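Long-range contacts in CaaX farnesyltransferase beta subunit Ram1 (Aspergillus fumigatus, PDB 4MBG), which probably transfers, as the peptide-binding beta subunit of a zinc-dependent heterodimer, farnesyl from farnesyl diphosphate to the cysteine fourth from the C-terminus of substrate proteins: residues B[363-368]-B[431-436]; B[151-156]-B[202-207]; B[317-322]-B[334-339]. All coordinates share one frame; numbering follows the deposited sequence.

Contact 1 (B[363-368]-B[431-436]). With ZN (zinc ion), chain G; FPP (farnesyl diphosphate), chain F; EDO (1,2-ethanediol), chain I.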
loop_
_atom_site.group_PDB
_atom_site.type_symbol
_atom_site.label_atom_id
_atom_site.label_comp_id
_atom_site.label_asym_id
_atom_site.label_seq_id
_atom_site.Cartn_x
_atom_site.Cartn_y
_atom_site.Cartn_z
ATOM N N LEU B 363 -11.565 4.924 5.836
ATOM C CA LEU B 363 -12.755 4.724 4.987
ATOM C C LEU B 363 -12.486 3.768 3.826
ATOM O O LEU B 363 -11.364 3.672 3.350
ATOM C CB LEU B 363 -13.218 6.064 4.388
ATOM C CG LEU B 363 -13.571 7.170 5.399
ATOM C CD1 LEU B 363 -13.855 8.462 4.629
ATOM C CD2 LEU B 363 -14.764 6.769 6.279
ATOM N N VAL B 364 -13.535 3.102 3.341
ATOM C CA VAL B 364 -13.404 2.306 2.121
ATOM C C VAL B 364 -12.922 3.172 0.953
ATOM O O VAL B 364 -13.122 4.395 0.941
ATOM C CB VAL B 364 -14.733 1.601 1.768
ATOM C CG1 VAL B 364 -15.131 0.634 2.902
ATOM C CG2 VAL B 364 -15.832 2.668 1.485
ATOM N N ASP B 365 -12.298 2.531 -0.034
ATOM C CA ASP B 365 -11.773 3.233 -1.210
ATOM C C ASP B 365 -11.606 2.165 -2.289
ATOM O O ASP B 365 -11.047 1.087 -2.035
ATOM C CB ASP B 365 -10.444 3.921 -0.839
ATOM C CG ASP B 365 -9.717 4.546 -2.023
ATOM O OD1 ASP B 365 -9.996 4.231 -3.206
ATOM O OD2 ASP B 365 -8.803 5.360 -1.765
ATOM N N GLY B 366 -12.132 2.446 -3.479
ATOM C CA GLY B 366 -12.115 1.469 -4.566
ATOM C C GLY B 366 -10.707 1.048 -4.999
ATOM O O GLY B 366 -10.555 -0.012 -5.603
ATOM N N CYS B 367 -9.672 1.846 -4.746
ATOM C CA CYS B 367 -8.345 1.365 -5.186
ATOM C C CYS B 367 -7.870 0.169 -4.349
ATOM O O CYS B 367 -7.045 -0.641 -4.815
ATOM C CB CYS B 367 -7.263 2.457 -5.209
ATOM S SG CYS B 367 -6.782 3.121 -3.569
ATOM N N TYR B 368 -8.393 0.040 -3.131
ATOM C CA TYR B 368 -7.982 -1.070 -2.283
ATOM C C TYR B 368 -8.618 -2.360 -2.781
ATOM O O TYR B 368 -8.291 -3.431 -2.284
ATOM C CB TYR B 368 -8.331 -0.829 -0.790
ATOM C CG TYR B 368 -7.587 0.389 -0.270
ATOM C CD1 TYR B 368 -6.231 0.548 -0.541
ATOM C CD2 TYR B 368 -8.246 1.403 0.393
ATOM C CE1 TYR B 368 -5.522 1.706 -0.130
ATOM C CE2 TYR B 368 -7.548 2.578 0.822
ATOM C CZ TYR B 368 -6.194 2.702 0.555
ATOM O OH TYR B 368 -5.495 3.829 0.955
ATOM N N SER B 431 -7.557 7.964 -13.420
ATOM C CA SER B 431 -7.166 6.721 -14.082
ATOM C C SER B 431 -6.522 5.723 -13.110
ATOM O O SER B 431 -6.573 4.523 -13.345
ATOM C CB SER B 431 -6.281 6.957 -15.307
ATOM O OG SER B 431 -5.053 7.555 -14.975
ATOM N N TYR B 432 -5.966 6.226 -12.006
ATOM C CA TYR B 432 -5.415 5.370 -10.956
ATOM C C TYR B 432 -6.565 4.561 -10.329
ATOM O O TYR B 432 -6.477 3.331 -10.189
ATOM C CB TYR B 432 -4.698 6.223 -9.901
ATOM C CG TYR B 432 -4.465 5.528 -8.576
ATOM C CD1 TYR B 432 -3.322 4.743 -8.349
ATOM C CD2 TYR B 432 -5.387 5.670 -7.532
ATOM C CE1 TYR B 432 -3.125 4.104 -7.116
ATOM C CE2 TYR B 432 -5.183 5.052 -6.306
ATOM C CZ TYR B 432 -4.064 4.263 -6.109
ATOM O OH TYR B 432 -3.904 3.649 -4.888
ATOM N N HIS B 433 -7.640 5.253 -9.949
ATOM C CA HIS B 433 -8.789 4.572 -9.362
ATOM C C HIS B 433 -9.515 3.674 -10.359
ATOM O O HIS B 433 -10.079 2.639 -9.982
ATOM C CB HIS B 433 -9.733 5.566 -8.648
ATOM C CG HIS B 433 -9.202 5.992 -7.308
ATOM N ND1 HIS B 433 -8.489 7.154 -7.116
ATOM C CD2 HIS B 433 -9.192 5.340 -6.123
ATOM C CE1 HIS B 433 -8.076 7.209 -5.859
ATOM N NE2 HIS B 433 -8.493 6.119 -5.236
ATOM N N THR B 434 -9.499 4.068 -11.623
ATOM C CA THR B 434 -10.107 3.246 -12.670
ATOM C C THR B 434 -9.315 1.944 -12.827
ATOM O O THR B 434 -9.886 0.849 -12.834
ATOM C CB THR B 434 -10.136 4.013 -14.006
ATOM O OG1 THR B 434 -10.894 5.210 -13.829
ATOM C CG2 THR B 434 -10.770 3.174 -15.109
ATOM N N CYS B 435 -7.996 2.061 -12.936
ATOM C CA CYS B 435 -7.156 0.865 -13.068
ATOM C C CYS B 435 -7.386 -0.110 -11.889
ATOM O O CYS B 435 -7.633 -1.309 -12.083
ATOM C CB CYS B 435 -5.663 1.287 -13.154
ATOM S SG CYS B 435 -4.480 -0.066 -12.980
ATOM N N TYR B 436 -7.308 0.394 -10.657
ATOM C CA TYR B 436 -7.300 -0.535 -9.531
ATOM C C TYR B 436 -8.687 -1.051 -9.147
ATOM O O TYR B 436 -8.786 -2.153 -8.644
ATOM C CB TYR B 436 -6.489 0.023 -8.322
ATOM C CG TYR B 436 -5.012 0.089 -8.665
ATOM C CD1 TYR B 436 -4.306 -1.086 -8.965
ATOM C CD2 TYR B 436 -4.318 1.308 -8.699
ATOM C CE1 TYR B 436 -2.955 -1.071 -9.267
ATOM C CE2 TYR B 436 -2.947 1.348 -9.010
ATOM C CZ TYR B 436 -2.275 0.170 -9.295
ATOM O OH TYR B 436 -0.926 0.211 -9.605
HETATM ZN ZN ZN G . -7.749 5.247 -3.509
HETATM C C1 FPP F . -2.261 6.786 2.760
HETATM O O1 FPP F . -2.949 7.809 2.085
HETATM C C2 FPP F . -1.715 5.838 1.896
HETATM C C3 FPP F . -0.431 5.086 2.117
HETATM C C4 FPP F . 0.693 5.960 2.629
HETATM C C5 FPP F . -0.093 4.151 0.921
HETATM C C6 FPP F . 0.435 4.653 -0.414
HETATM C C7 FPP F . 0.865 3.745 -1.413
HETATM C C8 FPP F . -0.115 2.954 -2.237
HETATM C C10 FPP F . -1.296 3.720 -2.746
HETATM C C9 FPP F . 0.532 2.124 -3.351
HETATM C C11 FPP F . 1.917 1.527 -3.132
HETATM C C12 FPP F . 2.271 0.448 -3.954
HETATM C C13 FPP F . 3.031 0.615 -5.253
HETATM C C14 FPP F . 3.400 1.984 -5.772
HETATM C C15 FPP F . 3.303 -0.596 -6.097
HETATM P PA FPP F . -4.374 8.271 2.540
HETATM O O1A FPP F . -4.335 8.775 3.951
HETATM O O2A FPP F . -4.719 9.351 1.559
HETATM O O3A FPP F . -5.376 7.073 2.358
HETATM P PB FPP F . -6.104 6.225 3.497
HETATM O O1B FPP F . -7.031 7.088 4.303
HETATM O O2B FPP F . -5.118 5.527 4.375
HETATM O O3B FPP F . -6.877 5.218 2.664
HETATM C C1 EDO I . -4.631 11.075 -14.662
HETATM O O1 EDO I . -4.160 9.826 -13.834
HETATM C C2 EDO I . -5.932 11.627 -14.002
HETATM O O2 EDO I . -6.829 10.538 -14.408
HETATM O O HOH W 1 -6.268 6.689 -2.984
#

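Contact 2 (B[151-156]-B[202-207]). With K (potassium ion), chain J.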
loop_
_atom_site.group_PDB
_atom_site.type_symbol
_atom_site.label_atom_id
_atom_site.label_comp_id
_atom_site.label_asym_id
_atom_site.label_seq_id
_atom_site.Cartn_x
_atom_site.Cartn_y
_atom_site.Cartn_z
ATOM N N ARG B 151 4.050 10.582 -14.924
ATOM C CA ARG B 151 3.666 10.222 -16.291
ATOM C C ARG B 151 3.801 8.719 -16.629
ATOM O O ARG B 151 2.938 8.165 -17.299
ATOM C CB ARG B 151 4.358 11.127 -17.329
ATOM C CG ARG B 151 3.742 12.533 -17.388
ATOM C CD ARG B 151 4.370 13.400 -18.501
ATOM N NE ARG B 151 4.226 12.746 -19.796
ATOM C CZ ARG B 151 5.229 12.404 -20.591
ATOM N NH1 ARG B 151 6.478 12.701 -20.259
ATOM N NH2 ARG B 151 4.964 11.791 -21.739
ATOM N N PRO B 152 4.854 8.042 -16.128
ATOM C CA PRO B 152 4.912 6.607 -16.416
ATOM C C PRO B 152 3.738 5.859 -15.793
ATOM O O PRO B 152 3.210 4.928 -16.419
ATOM C CB PRO B 152 6.254 6.177 -15.805
ATOM C CG PRO B 152 7.124 7.461 -15.964
ATOM C CD PRO B 152 6.143 8.563 -15.623
ATOM N N TRP B 153 3.314 6.275 -14.598
ATOM C CA TRP B 153 2.131 5.657 -13.981
ATOM C C TRP B 153 0.892 5.871 -14.828
ATOM O O TRP B 153 0.059 4.961 -14.971
ATOM C CB TRP B 153 1.854 6.264 -12.610
ATOM C CG TRP B 153 2.646 5.690 -11.479
ATOM C CD1 TRP B 153 3.447 6.382 -10.605
ATOM C CD2 TRP B 153 2.643 4.327 -11.030
ATOM N NE1 TRP B 153 3.959 5.529 -9.659
ATOM C CE2 TRP B 153 3.490 4.258 -9.902
ATOM C CE3 TRP B 153 2.017 3.156 -11.482
ATOM C CZ2 TRP B 153 3.736 3.064 -9.226
ATOM C CZ3 TRP B 153 2.253 1.963 -10.798
ATOM C CH2 TRP B 153 3.110 1.930 -9.692
ATOM N N MET B 154 0.745 7.071 -15.371
ATOM C CA MET B 154 -0.444 7.368 -16.166
ATOM C C MET B 154 -0.521 6.436 -17.361
ATOM O O MET B 154 -1.597 5.934 -17.698
ATOM C CB MET B 154 -0.458 8.839 -16.588
ATOM C CG MET B 154 -0.631 9.756 -15.367
ATOM S SD MET B 154 -0.083 11.441 -15.641
ATOM C CE MET B 154 -1.247 12.005 -16.875
ATOM N N VAL B 155 0.628 6.148 -17.960
ATOM C CA VAL B 155 0.659 5.197 -19.080
ATOM C C VAL B 155 0.255 3.800 -18.599
ATOM O O VAL B 155 -0.621 3.151 -19.182
ATOM C CB VAL B 155 2.039 5.168 -19.759
ATOM C CG1 VAL B 155 2.089 4.096 -20.864
ATOM C CG2 VAL B 155 2.349 6.560 -20.347
ATOM N N TYR B 156 0.862 3.356 -17.513
ATOM C CA TYR B 156 0.530 2.043 -16.958
ATOM C C TYR B 156 -0.952 1.878 -16.572
ATOM O O TYR B 156 -1.582 0.884 -16.959
ATOM C CB TYR B 156 1.417 1.714 -15.749
ATOM C CG TYR B 156 0.893 0.524 -14.975
ATOM C CD1 TYR B 156 1.032 -0.781 -15.473
ATOM C CD2 TYR B 156 0.187 0.712 -13.775
ATOM C CE1 TYR B 156 0.524 -1.878 -14.761
ATOM C CE2 TYR B 156 -0.313 -0.366 -13.057
ATOM C CZ TYR B 156 -0.150 -1.648 -13.555
ATOM O OH TYR B 156 -0.672 -2.678 -12.836
ATOM N N SER B 202 8.582 4.547 -11.300
ATOM C CA SER B 202 8.578 4.851 -12.732
ATOM C C SER B 202 9.072 3.669 -13.519
ATOM O O SER B 202 8.565 3.379 -14.602
ATOM C CB SER B 202 9.565 5.981 -13.045
ATOM O OG SER B 202 9.434 7.014 -12.137
ATOM N N SER B 203 10.128 3.038 -13.017
ATOM C CA SER B 203 10.701 1.891 -13.708
ATOM C C SER B 203 9.730 0.696 -13.738
ATOM O O SER B 203 9.581 0.025 -14.756
ATOM C CB SER B 203 12.048 1.492 -13.084
ATOM O OG SER B 203 13.018 2.529 -13.251
ATOM N N TYR B 204 9.058 0.456 -12.620
ATOM C CA TYR B 204 8.030 -0.581 -12.536
ATOM C C TYR B 204 6.900 -0.280 -13.528
ATOM O O TYR B 204 6.479 -1.157 -14.303
ATOM C CB TYR B 204 7.517 -0.590 -11.094
ATOM C CG TYR B 204 6.251 -1.362 -10.791
ATOM C CD1 TYR B 204 6.301 -2.694 -10.363
ATOM C CD2 TYR B 204 5.021 -0.722 -10.814
ATOM C CE1 TYR B 204 5.132 -3.389 -10.018
ATOM C CE2 TYR B 204 3.850 -1.407 -10.470
ATOM C CZ TYR B 204 3.923 -2.735 -10.065
ATOM O OH TYR B 204 2.757 -3.389 -9.727
ATOM N N ALA B 205 6.407 0.963 -13.508
ATOM C CA ALA B 205 5.319 1.318 -14.416
ATOM C C ALA B 205 5.757 1.144 -15.880
ATOM O O ALA B 205 4.996 0.656 -16.719
ATOM C CB ALA B 205 4.831 2.773 -14.162
ATOM N N ALA B 206 6.987 1.541 -16.183
ATOM C CA ALA B 206 7.487 1.435 -17.553
ATOM C C ALA B 206 7.649 -0.018 -17.967
ATOM O O ALA B 206 7.286 -0.383 -19.083
ATOM C CB ALA B 206 8.823 2.190 -17.719
ATOM N N VAL B 207 8.199 -0.844 -17.077
ATOM C CA VAL B 207 8.395 -2.266 -17.403
ATOM C C VAL B 207 7.071 -2.985 -17.620
ATOM O O VAL B 207 6.921 -3.787 -18.564
ATOM C CB VAL B 207 9.260 -2.998 -16.345
ATOM C CG1 VAL B 207 9.209 -4.548 -16.563
ATOM C CG2 VAL B 207 10.727 -2.469 -16.400
HETATM K K K J . 4.910 5.809 -6.433
HETATM O O HOH W 2 0.186 -2.207 -10.185
HETATM O O HOH W 3 2.617 5.361 -4.255
#

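Contact 3 (B[317-322]-B[334-339])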
loop_
_atom_site.group_PDB
_atom_site.type_symbol
_atom_site.label_atom_id
_atom_site.label_comp_id
_atom_site.label_asym_id
_atom_site.label_seq_id
_atom_site.Cartn_x
_atom_site.Cartn_y
_atom_site.Cartn_z
ATOM N N CYS B 317 2.346 -4.939 -1.175
ATOM C CA CYS B 317 3.746 -4.875 -1.598
ATOM C C CYS B 317 4.609 -5.942 -0.918
ATOM O O CYS B 317 5.425 -6.603 -1.564
ATOM C CB CYS B 317 4.335 -3.493 -1.318
ATOM S SG CYS B 317 3.660 -2.209 -2.401
ATOM N N ALA B 318 4.436 -6.102 0.389
ATOM C CA ALA B 318 5.280 -7.043 1.148
ATOM C C ALA B 318 4.929 -8.481 0.815
ATOM O O ALA B 318 5.825 -9.304 0.641
ATOM C CB ALA B 318 5.151 -6.800 2.661
ATOM N N LEU B 319 3.634 -8.796 0.726
ATOM C CA LEU B 319 3.246 -10.188 0.450
ATOM C C LEU B 319 3.621 -10.578 -0.975
ATOM O O LEU B 319 4.097 -11.699 -1.226
ATOM C CB LEU B 319 1.749 -10.379 0.665
ATOM C CG LEU B 319 1.347 -10.318 2.143
ATOM C CD1 LEU B 319 -0.179 -10.237 2.263
ATOM C CD2 LEU B 319 1.914 -11.529 2.935
ATOM N N ALA B 320 3.415 -9.662 -1.918
ATOM C CA ALA B 320 3.774 -9.963 -3.298
ATOM C C ALA B 320 5.282 -10.103 -3.416
ATOM O O ALA B 320 5.781 -11.027 -4.088
ATOM C CB ALA B 320 3.230 -8.862 -4.262
ATOM N N CYS B 321 6.018 -9.237 -2.717
ATOM C CA CYS B 321 7.482 -9.346 -2.729
ATOM C C CYS B 321 7.949 -10.698 -2.138
ATOM O O CYS B 321 8.855 -11.361 -2.683
ATOM C CB CYS B 321 8.119 -8.163 -1.966
ATOM S SG CYS B 321 9.874 -8.012 -2.316
ATOM N N LEU B 322 7.333 -11.126 -1.034
ATOM C CA LEU B 322 7.698 -12.419 -0.444
ATOM C C LEU B 322 7.485 -13.553 -1.465
ATOM O O LEU B 322 8.301 -14.463 -1.585
ATOM C CB LEU B 322 6.895 -12.714 0.833
ATOM C CG LEU B 322 7.329 -11.898 2.072
ATOM C CD1 LEU B 322 6.394 -12.176 3.246
ATOM C CD2 LEU B 322 8.757 -12.220 2.490
ATOM N N ARG B 334 6.716 -18.198 7.137
ATOM C CA ARG B 334 8.029 -18.105 7.761
ATOM C C ARG B 334 8.290 -16.688 8.270
ATOM O O ARG B 334 8.802 -16.483 9.395
ATOM C CB ARG B 334 9.136 -18.517 6.799
ATOM C CG ARG B 334 10.508 -18.332 7.450
ATOM C CD ARG B 334 11.645 -18.949 6.670
ATOM N NE ARG B 334 12.913 -18.748 7.388
ATOM C CZ ARG B 334 14.106 -19.117 6.927
ATOM N NH1 ARG B 334 14.200 -19.714 5.751
ATOM N NH2 ARG B 334 15.207 -18.880 7.638
ATOM N N TYR B 335 7.935 -15.701 7.449
ATOM C CA TYR B 335 8.302 -14.315 7.747
ATOM C C TYR B 335 7.180 -13.461 8.298
ATOM O O TYR B 335 7.443 -12.381 8.823
ATOM C CB TYR B 335 8.933 -13.634 6.514
ATOM C CG TYR B 335 10.226 -14.319 6.147
ATOM C CD1 TYR B 335 11.384 -14.086 6.894
ATOM C CD2 TYR B 335 10.281 -15.250 5.115
ATOM C CE1 TYR B 335 12.564 -14.723 6.588
ATOM C CE2 TYR B 335 11.478 -15.888 4.794
ATOM C CZ TYR B 335 12.598 -15.638 5.549
ATOM O OH TYR B 335 13.785 -16.269 5.251
ATOM N N MET B 336 5.940 -13.939 8.185
ATOM C CA MET B 336 4.804 -13.207 8.729
ATOM C C MET B 336 4.054 -14.061 9.730
ATOM O O MET B 336 3.953 -15.278 9.569
ATOM C CB MET B 336 3.834 -12.789 7.603
ATOM C CG MET B 336 4.427 -11.795 6.614
ATOM S SD MET B 336 4.749 -10.203 7.442
ATOM C CE MET B 336 5.802 -9.427 6.207
ATOM N N ASN B 337 3.524 -13.424 10.762
ATOM C CA ASN B 337 2.603 -14.108 11.654
ATOM C C ASN B 337 1.210 -14.127 10.988
ATOM O O ASN B 337 0.526 -13.121 10.957
ATOM C CB ASN B 337 2.544 -13.402 13.011
ATOM C CG ASN B 337 1.658 -14.143 14.010
ATOM O OD1 ASN B 337 1.055 -15.137 13.661
ATOM N ND2 ASN B 337 1.626 -13.682 15.264
ATOM N N ILE B 338 0.804 -15.268 10.436
ATOM C CA ILE B 338 -0.453 -15.338 9.709
ATOM C C ILE B 338 -1.649 -15.237 10.669
ATOM O O ILE B 338 -2.726 -14.759 10.294
ATOM C CB ILE B 338 -0.494 -16.585 8.775
ATOM C CG1 ILE B 338 0.551 -16.416 7.669
ATOM C CG2 ILE B 338 -1.878 -16.771 8.160
ATOM C CD1 ILE B 338 0.722 -17.633 6.761
ATOM N N ALA B 339 -1.431 -15.625 11.921
ATOM C CA ALA B 339 -2.481 -15.562 12.954
ATOM C C ALA B 339 -3.005 -14.156 13.229
ATOM O O ALA B 339 -4.167 -13.981 13.612
ATOM C CB ALA B 339 -1.983 -16.214 14.265
#

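Contact 1 (B[363-368]-B[431-436])
Asp365 and His433 converge on one zinc ion, their side chains crossing at about a right angle with carboxylate and imidazole planes only 25° apart. Both carboxylate oxygens reach the metal, unequally: Asp365 OD2 lies 2.0 Å from zinc and Asp365 OD1 2.5 Å. His433 NE2 closes in from the helix at 2.1 Å from zinc. Asp365 OD1 sits 3.2 Å from His433 NE2 at the edge of the imidazole, a closeness set by the shared metal and not by a hydrogen bond. Cys367 adds its SG at 2.3 Å from zinc. Its chi1 of 67° tucks the sulfur between backbone N and carbonyl carbon, beside Tyr432, whose OH is 3.2 Å from Cys367 SG. The sulfur meets that ring obliquely, while CB of Cys367 packs on CE2 of Tyr432 and on CB of Tyr436. The Tyr432 hydroxyl is hydrogen-bonded to Trp371, which helps fix the ring. In the second shell, Cys367 N donates almost straight (172°) to Asp365 OD1 over 2.9 Å, arriving from above the carboxylate plane and capping the turn into the next helix. Tyr368 OH donates to O3B of farnesyl diphosphate. Water 1 completes the sphere, its O 2.1 Å from zinc. In protein prenyltransferases the substrate cysteine sulfur binds this metal, so the water probably marks an exchangeable site on the farnesyl diphosphate side of the zinc.

Contact 2 (B[151-156]-B[202-207])
Two neighbouring helices of the alpha-alpha toroid, 151-164 and 200-213, run in nearly the same direction here and meet through Pro152, Trp153 and Tyr156 on one side and Ser202, Tyr204 and Ala205 on the other. The axes of the short segments approach to 8.2 Å at an angle of 30°, consistent with adjacent helices of the inner barrel. Ala205 sits at the centre of the approach: its CB lies 3.5 Å from Pro152 O and also touches CB of Pro152 and CB of Tyr156. The same methyl group stands over one face of the Trp153 six-membered ring in a CH-pi contact, 4.3 Å from the centroid. Trp153, with CG beside its backbone N (chi1 -83°), carries the far end of its indole to Tyr204, where CH2 of Trp153 is 3.5 Å from CD2 of Tyr204. Those two rings are neither stacked nor edge-to-face, their planes being 58° apart. Beyond them, water 2 joins the phenols, 2.8 Å from Tyr156 OH and 2.9 Å from Tyr204 OH; these hydroxyls are also bonded to Val499 O and Tyr255 OH. Arg151 donates to Leu44 O and Ala45 O of the alpha subunit. The chemistry is largely dispersive, with the buried phenols satisfied at its margin, and the Trp153 indole, packed against Ala205 and Tyr204, also touches farnesyl diphosphate.

Contact 3 (B[317-322]-B[334-339])
Met336 is the bump of this contact, and the hollow that takes it lies on helix 312-323 between Ala318, Leu319 and Leu322. The methionine chain starts beside its backbone N and bends at chi2 (-66°), which folds the CE methyl back against the helix. CE of Met336 then lies 4.5 Å from the CB of Ala318 and 4.1 Å from CD1 of Leu322, two residues one helical turn apart that border the methyl. Higher up the methionine, CG is 3.9 Å from CD1 of Leu322 and 4.5 Å from CD2 of Leu319, which lies beside it; the approaches to Ala318 and Leu319 are loose. Leu322 and Met336 slant across each other, neither lying alongside the other. The fork of Leu322 divides its work: CD1 leans on Met336, while CD2 reaches CB of Tyr335 at 4.3 Å and meets the tyrosine ring obliquely. Backbones stay well apart, with CA of Leu322 8.4 Å from CA of Tyr335, and side chains bridge the gap. Leu322 also packs on Val331 and Leu292, while Leu319 packs on Val332 of helix 328-335 and Leu378 of helix 375-384. Met336 leaves the helical path after helix 328-335, and Asn337 is the N-cap of the next helix, its OD1 receiving a weak bond from Ala339 N. Thus the helix joins the interhelical bend largely by apolar packing, while the carbonyls of Tyr335 and Met336 bond to Lys230 and Ser227 of the alpha subunit and Asn337 N to Gln296 of the same chain.

All three contacts belong to one alpha-alpha toroid; contacts 1 and 2 border farnesyl diphosphate, while contact 3 lies farther out, the Ala318 side chain about 10 Å from the ligand. Contact 1 builds the metal site at the diphosphate end. Contact 2, its centre about 17 Å from that of contact 1, brings the Trp153 side chain to about 4 Å from the bound farnesyl diphosphate but leaves it about 13 Å from zinc. These two touch directly: Tyr436 OH packs 3.6 Å from Tyr156 CE2. Contact 3 touches neither; its centre lies about 23 Å from that of contact 1 and 25 Å from that of contact 2. Segment 334-339 faces the alpha subunit, which Arg151 of contact 2 also meets.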